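Local coordinates for protein acyl-coa oxidase (Arabidopsis thaliana, PDB 1W07) that catalyses the FAD-dependent desaturation of long- and medium-chain acyl-CoAs to 2-trans-enoyl-CoAs in peroxisomal beta-oxidation, passing the electrons to oxygen to give hydrogen peroxide, at residues M21-A26 and H30-S35; Y135-L140 and S144-L149; A295-V300 and D605-T610. The protein carries 1 engineered substitution. All coordinates share one frame; numbering follows the deposited sequence.

Interaction 1. Residues M21-A26 and H30-S35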
# COMPACT_ATOMS: atom_id res chain seq x y z
N MET B 21 11.96 25.12 -14.79
CA MET B 21 12.01 23.91 -13.99
C MET B 21 11.60 22.71 -14.85
O MET B 21 12.05 21.60 -14.62
CB MET B 21 11.07 24.01 -12.78
CG MET B 21 11.23 22.86 -11.80
SD MET B 21 12.89 22.80 -11.08
CE MET B 21 12.66 23.79 -9.60
N LYS B 22 10.72 22.95 -15.82
CA LYS B 22 10.26 21.87 -16.71
C LYS B 22 11.44 21.28 -17.47
O LYS B 22 11.49 20.07 -17.71
CB LYS B 22 9.23 22.38 -17.73
CG LYS B 22 7.85 22.66 -17.14
CD LYS B 22 6.85 23.11 -18.21
CE LYS B 22 5.45 23.21 -17.62
NZ LYS B 22 4.46 23.69 -18.62
N ILE B 23 12.38 22.13 -17.87
CA ILE B 23 13.56 21.68 -18.60
C ILE B 23 14.47 20.85 -17.69
O ILE B 23 15.08 19.88 -18.13
CB ILE B 23 14.37 22.88 -19.13
CG1 ILE B 23 13.47 23.75 -20.03
CG2 ILE B 23 15.62 22.39 -19.87
CD1 ILE B 23 12.87 22.99 -21.19
N VAL B 24 14.55 21.24 -16.43
CA VAL B 24 15.36 20.51 -15.46
C VAL B 24 14.84 19.08 -15.33
O VAL B 24 15.60 18.11 -15.36
CB VAL B 24 15.30 21.17 -14.06
CG1 VAL B 24 16.04 20.31 -13.04
CG2 VAL B 24 15.89 22.58 -14.10
N TRP B 25 13.52 18.95 -15.19
CA TRP B 25 12.88 17.64 -15.03
C TRP B 25 13.07 16.75 -16.25
O TRP B 25 13.34 15.55 -16.12
CB TRP B 25 11.38 17.81 -14.74
CG TRP B 25 10.64 16.51 -14.50
CD1 TRP B 25 9.86 15.82 -15.38
CD2 TRP B 25 10.68 15.73 -13.30
NE1 TRP B 25 9.42 14.65 -14.80
CE2 TRP B 25 9.91 14.57 -13.53
CE3 TRP B 25 11.30 15.89 -12.05
CZ2 TRP B 25 9.73 13.57 -12.55
CZ3 TRP B 25 11.13 14.90 -11.08
CH2 TRP B 25 10.35 13.76 -11.35
N ALA B 26 12.94 17.34 -17.44
CA ALA B 26 13.10 16.62 -18.69
C ALA B 26 14.55 16.22 -18.91
O ALA B 26 14.83 15.22 -19.57
CB ALA B 26 12.62 17.49 -19.86
N HIS B 30 15.77 19.33 -25.60
CA HIS B 30 15.44 18.37 -26.65
C HIS B 30 14.50 17.32 -26.07
O HIS B 30 13.45 17.02 -26.65
CB HIS B 30 16.69 17.69 -27.17
CG HIS B 30 16.42 16.55 -28.11
ND1 HIS B 30 15.89 16.74 -29.36
CD2 HIS B 30 16.57 15.22 -27.95
CE1 HIS B 30 15.73 15.56 -29.95
NE2 HIS B 30 16.13 14.62 -29.11
N ALA B 31 14.87 16.76 -24.93
CA ALA B 31 14.05 15.74 -24.30
C ALA B 31 12.67 16.33 -24.00
O ALA B 31 11.65 15.72 -24.32
CB ALA B 31 14.73 15.25 -23.01
N PHE B 32 12.65 17.52 -23.42
CA PHE B 32 11.40 18.18 -23.08
C PHE B 32 10.50 18.38 -24.29
O PHE B 32 9.29 18.09 -24.23
CB PHE B 32 11.66 19.54 -22.44
CG PHE B 32 10.42 20.37 -22.27
CD1 PHE B 32 9.49 20.07 -21.27
CD2 PHE B 32 10.16 21.43 -23.13
CE1 PHE B 32 8.31 20.82 -21.15
CE2 PHE B 32 8.99 22.18 -23.01
CZ PHE B 32 8.06 21.88 -22.02
N GLU B 33 11.08 18.89 -25.37
CA GLU B 33 10.34 19.16 -26.60
C GLU B 33 9.75 17.91 -27.23
O GLU B 33 8.59 17.90 -27.63
CB GLU B 33 11.26 19.86 -27.62
CG GLU B 33 11.57 21.31 -27.28
CD GLU B 33 12.36 22.01 -28.36
OE1 GLU B 33 12.56 23.24 -28.25
OE2 GLU B 33 12.80 21.33 -29.32
N VAL B 34 10.55 16.86 -27.34
CA VAL B 34 10.09 15.63 -27.94
C VAL B 34 8.98 15.00 -27.09
O VAL B 34 8.00 14.48 -27.61
CB VAL B 34 11.25 14.62 -28.11
CG1 VAL B 34 10.74 13.35 -28.74
CG2 VAL B 34 12.33 15.23 -28.99
N SER B 35 9.15 15.05 -25.77
CA SER B 35 8.16 14.46 -24.89
C SER B 35 6.86 15.26 -24.90
O SER B 35 5.76 14.69 -24.91
CB SER B 35 8.72 14.40 -23.47
OG SER B 35 7.82 13.75 -22.62
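Lys-22 gives its NZ to two acceptors while its aliphatic chain passes the ring of Phe-32. NZ forms a salt bridge with Glu-19 and a weak hydrogen bond with Asn-608. The contact is a sharp corner between two successive helices, 18-26 and 29-43, in the N-terminal helical region of the acyl-CoA oxidase fold. The short helix axes are 94° apart and approach to 8.4 Å. Only a few residues link the two helices, and Ser-28 in that link bonds through OG to Ala-31 N.

Phe-32 is the wedge in the corner. Its CG lies anti to the backbone N (chi1 170°), and this swings the ring out to the first helix. Lys-22 and Ile-23 both meet the ring obliquely. Lys-22 CB lies 3.9 Å from Phe-32 CE1, with the extended lysine chain slanting past toward the far end of the ring. Ile-23 comes in at about a right angle and touches with its terminal methyl, CD1, 3.7 Å from Phe-32 CD2. Ala-26 fits closer to the backbone. Its CB stands at the ring edge, near the ring plane, and packs 3.4 Å from Phe-32 CB. The small side chain is consistent with the close approach here, where the CA atoms of Ala-26 and Phe-32 are 5.0 Å apart.

On another side helix 18-26 packs through Trp-25 against Tyr-342, Arg-345 and helix 278-309, and Trp-25 O accepts a hydrogen bond from Arg-345 NE. Between the segments the touching groups are carbon atoms, apart from backbone oxygens. One of these, Ala-26 O at the end of its helix, lies 3.4 Å from the methyl CB of Ala-31.

Interaction 2. Residues Y135-L140 and S144-L149; sequences YAQTEL and SNVQGL. With FAD (flavin-adenine dinucleotide), chain I.
The chain leaves strand 133-136 of the acyl-CoA dehydrogenase-type middle domain, passes the flavin and returns through a 3-10 turn at 146-148, bringing Glu-139 CA to 7.0 Å from Leu-149 CA. Gln-137 crosses Val-146 at about a right angle. Its CG lies anti to the backbone N (chi1 174°), and the extended chain carries NE2 to 3.3 Å from Val-146 CG2. The other end of that amide is held within its own segment: Tyr-135 OH donates to Gln-137 OE1 from 41° out of the carbonyl plane. Leu-149 packs its CD2 methyl 3.5 Å from Glu-139 CG, and against Gln-137 O. The Glu-139 carboxylate is tied to Thr-151, Glu-150 N and Lys-173.

Both segments contribute to the FAD site: 135-138 holds the flavin and Ser-144 the pyrophosphate. Flavin O2 receives two backbone N-H groups. One is from Gln-137; the other is nearly straight at 171°, with Thr-138 N 2.8 Å from FAD O2. Flavin N3 donates to Tyr-135 O at 2.8 Å. Thr-138 OG1 donates to flavin N1 at 2.8 Å and accepts from ribityl O3'. These donors at O2 and N1 would probably draw electron density to that end of the flavin and steady its reduced form. Farther along, Ser-144 N binds phosphate oxygen O2P at 3.0 Å.

Strand 133-136 pairs with strand 185-194, where Tyr-189 packs on Tyr-135, Gln-137 and Leu-149. Helix 98-113 touches Tyr-135, strand 173-174 meets Leu-140 and Leu-149, and the second subunit bonds to Leu-140 O and Asn-145.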
# COMPACT_ATOMS: atom_id res chain seq x y z
N TYR B 135 10.36 -12.72 -22.62
CA TYR B 135 11.48 -13.16 -21.79
C TYR B 135 10.99 -14.23 -20.82
O TYR B 135 10.44 -13.90 -19.77
CB TYR B 135 12.03 -11.95 -21.01
CG TYR B 135 13.39 -12.15 -20.39
CD1 TYR B 135 14.54 -12.04 -21.16
CD2 TYR B 135 13.52 -12.46 -19.04
CE1 TYR B 135 15.79 -12.23 -20.60
CE2 TYR B 135 14.78 -12.65 -18.47
CZ TYR B 135 15.91 -12.54 -19.27
OH TYR B 135 17.15 -12.77 -18.72
N ALA B 136 11.20 -15.50 -21.15
CA ALA B 136 10.72 -16.58 -20.30
C ALA B 136 11.80 -17.16 -19.39
O ALA B 136 12.46 -18.15 -19.71
CB ALA B 136 10.10 -17.68 -21.15
N GLN B 137 11.97 -16.53 -18.24
CA GLN B 137 12.97 -17.00 -17.30
C GLN B 137 12.31 -17.58 -16.06
O GLN B 137 12.44 -18.77 -15.77
CB GLN B 137 13.91 -15.83 -16.95
CG GLN B 137 14.93 -16.11 -15.86
CD GLN B 137 15.91 -14.97 -15.68
OE1 GLN B 137 16.75 -14.72 -16.54
NE2 GLN B 137 15.79 -14.25 -14.57
N THR B 138 11.57 -16.75 -15.34
CA THR B 138 10.91 -17.16 -14.11
C THR B 138 9.99 -18.38 -14.25
O THR B 138 9.33 -18.56 -15.27
CB THR B 138 10.10 -15.98 -13.53
OG1 THR B 138 11.01 -14.92 -13.22
CG2 THR B 138 9.36 -16.39 -12.27
N GLU B 139 9.97 -19.19 -13.21
CA GLU B 139 9.13 -20.38 -13.17
C GLU B 139 8.30 -20.33 -11.90
O GLU B 139 8.51 -19.47 -11.05
CB GLU B 139 9.99 -21.66 -13.16
CG GLU B 139 11.19 -21.61 -14.12
CD GLU B 139 11.96 -22.93 -14.22
OE1 GLU B 139 12.21 -23.58 -13.19
OE2 GLU B 139 12.33 -23.29 -15.36
N LEU B 140 7.36 -21.25 -11.77
CA LEU B 140 6.51 -21.33 -10.59
C LEU B 140 7.36 -21.41 -9.33
O LEU B 140 7.12 -20.69 -8.36
CB LEU B 140 5.60 -22.56 -10.66
CG LEU B 140 4.20 -22.34 -11.25
CD1 LEU B 140 3.50 -23.67 -11.49
CD2 LEU B 140 3.40 -21.47 -10.29
N SER B 144 13.60 -15.15 -7.94
CA SER B 144 14.83 -14.48 -7.53
C SER B 144 16.05 -15.38 -7.72
O SER B 144 17.11 -14.91 -8.14
CB SER B 144 14.73 -14.04 -6.06
OG SER B 144 13.78 -13.00 -5.89
N ASN B 145 15.91 -16.66 -7.40
CA ASN B 145 17.03 -17.60 -7.54
C ASN B 145 17.06 -18.23 -8.92
O ASN B 145 16.67 -19.39 -9.10
CB ASN B 145 16.95 -18.70 -6.48
CG ASN B 145 18.09 -19.69 -6.61
OD1 ASN B 145 19.19 -19.33 -7.03
ND2 ASN B 145 17.84 -20.94 -6.25
N VAL B 146 17.56 -17.47 -9.90
CA VAL B 146 17.65 -17.94 -11.27
C VAL B 146 18.47 -19.22 -11.40
O VAL B 146 18.16 -20.07 -12.24
CB VAL B 146 18.26 -16.85 -12.20
CG1 VAL B 146 18.18 -17.30 -13.66
CG2 VAL B 146 17.52 -15.54 -12.02
N GLN B 147 19.51 -19.37 -10.59
CA GLN B 147 20.35 -20.56 -10.67
C GLN B 147 19.59 -21.82 -10.27
O GLN B 147 20.09 -22.93 -10.46
CB GLN B 147 21.59 -20.40 -9.80
CG GLN B 147 22.49 -19.25 -10.26
CD GLN B 147 22.92 -19.40 -11.71
OE1 GLN B 147 23.54 -20.40 -12.08
NE2 GLN B 147 22.60 -18.41 -12.54
N GLY B 148 18.38 -21.65 -9.74
CA GLY B 148 17.57 -22.79 -9.34
C GLY B 148 16.55 -23.22 -10.38
O GLY B 148 15.79 -24.15 -10.12
N LEU B 149 16.52 -22.56 -11.54
CA LEU B 149 15.58 -22.93 -12.60
C LEU B 149 15.65 -24.43 -12.86
O LEU B 149 16.75 -25.00 -12.83
CB LEU B 149 15.89 -22.19 -13.91
CG LEU B 149 15.75 -20.67 -13.85
CD1 LEU B 149 15.97 -20.09 -15.25
CD2 LEU B 149 14.36 -20.30 -13.31
PA FAD I . 11.14 -14.74 -3.78
O1A FAD I . 12.50 -14.40 -4.26
O2A FAD I . 10.78 -16.17 -3.68
O5B FAD I . 10.92 -14.03 -2.35
C5B FAD I . 9.73 -14.25 -1.59
C4B FAD I . 9.93 -13.77 -0.15
O4B FAD I . 11.07 -14.47 0.38
C3B FAD I . 10.27 -12.28 -0.11
O3B FAD I . 9.89 -11.73 1.15
C2B FAD I . 11.79 -12.30 -0.26
O2B FAD I . 12.36 -11.15 0.39
C1B FAD I . 12.14 -13.53 0.59
N9A FAD I . 13.45 -14.10 0.19
C8A FAD I . 13.69 -14.84 -0.89
N7A FAD I . 14.98 -15.17 -0.93
C5A FAD I . 15.56 -14.64 0.14
C6A FAD I . 16.86 -14.66 0.63
N6A FAD I . 17.85 -15.24 -0.05
N1A FAD I . 17.13 -14.01 1.84
C2A FAD I . 16.10 -13.35 2.52
N3A FAD I . 14.88 -13.34 2.01
C4A FAD I . 14.59 -13.96 0.86
N1 FAD I . 9.87 -13.03 -15.01
C2 FAD I . 10.35 -13.30 -16.29
O2 FAD I . 11.19 -14.18 -16.46
N3 FAD I . 9.85 -12.57 -17.38
C4 FAD I . 8.88 -11.58 -17.18
O4 FAD I . 8.48 -10.92 -18.14
C4X FAD I . 8.39 -11.33 -15.90
N5 FAD I . 7.37 -10.40 -15.69
C5X FAD I . 6.86 -10.16 -14.41
C6 FAD I . 5.76 -9.32 -14.24
C7 FAD I . 5.18 -9.17 -12.99
C7M FAD I . 3.97 -8.25 -12.85
C8 FAD I . 5.71 -9.85 -11.89
C8M FAD I . 5.09 -9.70 -10.50
C9 FAD I . 6.81 -10.68 -12.06
C9A FAD I . 7.39 -10.84 -13.31
N10 FAD I . 8.46 -11.73 -13.52
C10 FAD I . 8.89 -12.04 -14.82
C1' FAD I . 9.08 -12.46 -12.38
C2' FAD I . 10.01 -11.52 -11.61
O2' FAD I . 10.97 -10.94 -12.50
C3' FAD I . 10.75 -12.18 -10.44
O3' FAD I . 11.51 -13.29 -10.92
C4' FAD I . 9.80 -12.67 -9.34
O4' FAD I . 8.67 -11.81 -9.20
C5' FAD I . 10.56 -12.75 -8.02
O5' FAD I . 9.66 -13.04 -6.95
P FAD I . 9.71 -14.46 -6.19
O1P FAD I . 8.34 -15.02 -6.24
O2P FAD I . 10.83 -15.25 -6.74
O3P FAD I . 10.05 -14.00 -4.69

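Interaction 3. Residues A295-V300 and D605-T610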
# COMPACT_ATOMS: atom_id res chain seq x y z
N ALA B 295 6.73 7.46 -11.92
CA ALA B 295 5.56 7.06 -11.14
C ALA B 295 5.35 7.91 -9.90
O ALA B 295 4.23 8.34 -9.60
CB ALA B 295 5.64 5.56 -10.76
N LEU B 296 6.43 8.20 -9.16
CA LEU B 296 6.29 8.97 -7.94
C LEU B 296 5.79 10.37 -8.21
O LEU B 296 4.87 10.85 -7.54
CB LEU B 296 7.61 9.01 -7.15
CG LEU B 296 7.57 9.70 -5.79
CD1 LEU B 296 6.47 9.10 -4.93
CD2 LEU B 296 8.93 9.56 -5.09
N SER B 297 6.38 11.03 -9.20
CA SER B 297 5.97 12.39 -9.58
C SER B 297 4.50 12.42 -9.99
O SER B 297 3.82 13.42 -9.75
CB SER B 297 6.83 12.91 -10.74
OG SER B 297 6.67 12.12 -11.92
N ARG B 298 3.99 11.35 -10.61
CA ARG B 298 2.59 11.37 -11.03
C ARG B 298 1.71 11.42 -9.79
O ARG B 298 0.80 12.25 -9.69
CB ARG B 298 2.22 10.13 -11.85
CG ARG B 298 2.85 10.08 -13.25
CD ARG B 298 2.62 8.71 -13.92
NE ARG B 298 1.22 8.48 -14.25
CZ ARG B 298 0.76 7.48 -14.99
NH1 ARG B 298 1.60 6.56 -15.47
NH2 ARG B 298 -0.53 7.41 -15.29
N ALA B 299 2.00 10.53 -8.83
CA ALA B 299 1.23 10.46 -7.60
C ALA B 299 1.31 11.77 -6.82
O ALA B 299 0.29 12.28 -6.36
CB ALA B 299 1.72 9.28 -6.72
N VAL B 300 2.52 12.31 -6.67
CA VAL B 300 2.73 13.58 -5.94
C VAL B 300 2.00 14.75 -6.63
O VAL B 300 1.47 15.64 -5.96
CB VAL B 300 4.25 13.90 -5.84
CG1 VAL B 300 4.48 15.35 -5.37
CG2 VAL B 300 4.92 12.89 -4.88
N ASP B 605 3.78 21.09 -11.49
CA ASP B 605 3.41 21.48 -12.85
C ASP B 605 4.66 21.30 -13.70
O ASP B 605 4.58 21.08 -14.91
CB ASP B 605 2.96 22.94 -12.93
CG ASP B 605 1.62 23.20 -12.25
OD1 ASP B 605 0.77 22.29 -12.18
OD2 ASP B 605 1.42 24.36 -11.81
N ALA B 606 5.82 21.41 -13.07
CA ALA B 606 7.09 21.26 -13.78
C ALA B 606 7.19 19.90 -14.47
O ALA B 606 7.98 19.72 -15.40
CB ALA B 606 8.25 21.45 -12.82
N PHE B 607 6.40 18.93 -14.01
CA PHE B 607 6.39 17.58 -14.58
C PHE B 607 5.81 17.64 -15.99
O PHE B 607 6.07 16.78 -16.83
CB PHE B 607 5.54 16.64 -13.71
CG PHE B 607 6.02 16.54 -12.28
CD1 PHE B 607 5.14 16.20 -11.25
CD2 PHE B 607 7.36 16.77 -11.96
CE1 PHE B 607 5.59 16.08 -9.92
CE2 PHE B 607 7.82 16.66 -10.64
CZ PHE B 607 6.93 16.32 -9.62
N ASN B 608 5.00 18.67 -16.23
CA ASN B 608 4.39 18.88 -17.54
C ASN B 608 3.47 17.75 -18.01
O ASN B 608 3.40 17.44 -19.20
CB ASN B 608 5.47 19.13 -18.58
CG ASN B 608 4.92 19.72 -19.85
OD1 ASN B 608 4.17 20.69 -19.80
ND2 ASN B 608 5.28 19.15 -20.99
N TYR B 609 2.76 17.13 -17.07
CA TYR B 609 1.86 16.03 -17.38
C TYR B 609 0.52 16.52 -17.92
O TYR B 609 -0.02 17.51 -17.42
CB TYR B 609 1.61 15.19 -16.12
CG TYR B 609 2.78 14.35 -15.67
CD1 TYR B 609 3.01 14.12 -14.31
CD2 TYR B 609 3.65 13.76 -16.60
CE1 TYR B 609 4.09 13.33 -13.88
CE2 TYR B 609 4.73 12.96 -16.17
CZ TYR B 609 4.94 12.75 -14.81
OH TYR B 609 5.97 11.95 -14.35
N THR B 610 -0.01 15.83 -18.93
CA THR B 610 -1.30 16.20 -19.50
C THR B 610 -2.36 15.54 -18.61
O THR B 610 -2.05 14.59 -17.87
CB THR B 610 -1.50 15.61 -20.92
OG1 THR B 610 -1.52 14.18 -20.84
CG2 THR B 610 -0.38 16.07 -21.88
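Ser-297 lays its CB over the face of the Phe-607 ring, 3.5 Å from the ring centroid and only 13° off the normal. This CH-pi contact joins helix 278-309, in the C-alpha1 domain, to the turn after helix 600-605. That turn is a type I beta turn from Asp-605 to Asn-608. The same ring meets the helix backbone, with Phe-607 CE1 3.2 Å from Ser-297 O.

Tyr-609 reaches the same serine from another direction. Its OH and Ser-297 OG form a hydrogen bond 2.5 Å long, with OG in the plane of the tyrosine ring. Ser-297 chi1 of 62° sets OG between the backbone N and the carbonyl carbon, where Ser-293 O and Asn-294 O of its own helix are alternative acceptors for its proton. Arg-298 crosses Tyr-609 at about a right angle, and its CG lies 3.5 Å from Tyr-609 CE1. Its guanidinium goes on to a salt bridge with Asp-94 and a cation-pi contact with Tyr-613.

With an alanine in place of Phe-607, Ser-297 CB would probably lose its aromatic cover, and a gap is likely to open between helix and turn beside Trp-25. Asn-608, with positive phi, breaks from helical geometry between the two aromatic residues. Phe-607 CB sits 3.5 Å above the plane of the Tyr-609 ring, toward its rim.

Interactions 1 and 3 are neighbours, their centres 13 Å apart. Helix 18-26 lies against the turn at 605-610: Met-21 CG is 3.5 Å from Ala-606 CB, and Lys-22 CG is 3.4 Å from Ala-606 O. Trp-25 CZ2 is 3.5 Å from Ser-297 OG, so the N-terminal helices, helix 278-309 and the C-terminal turn share one packing cluster. Interaction 2 lies across the chain's centre from both. Its nearest atoms are about 26 Å from interaction 1 and about 21 Å from interaction 3. It alone holds FAD, and its Gln-137 side chain comes about 6 Å from that of Glu-424, the probable proton acceptor. The other two are structural packing away from the annotated sites.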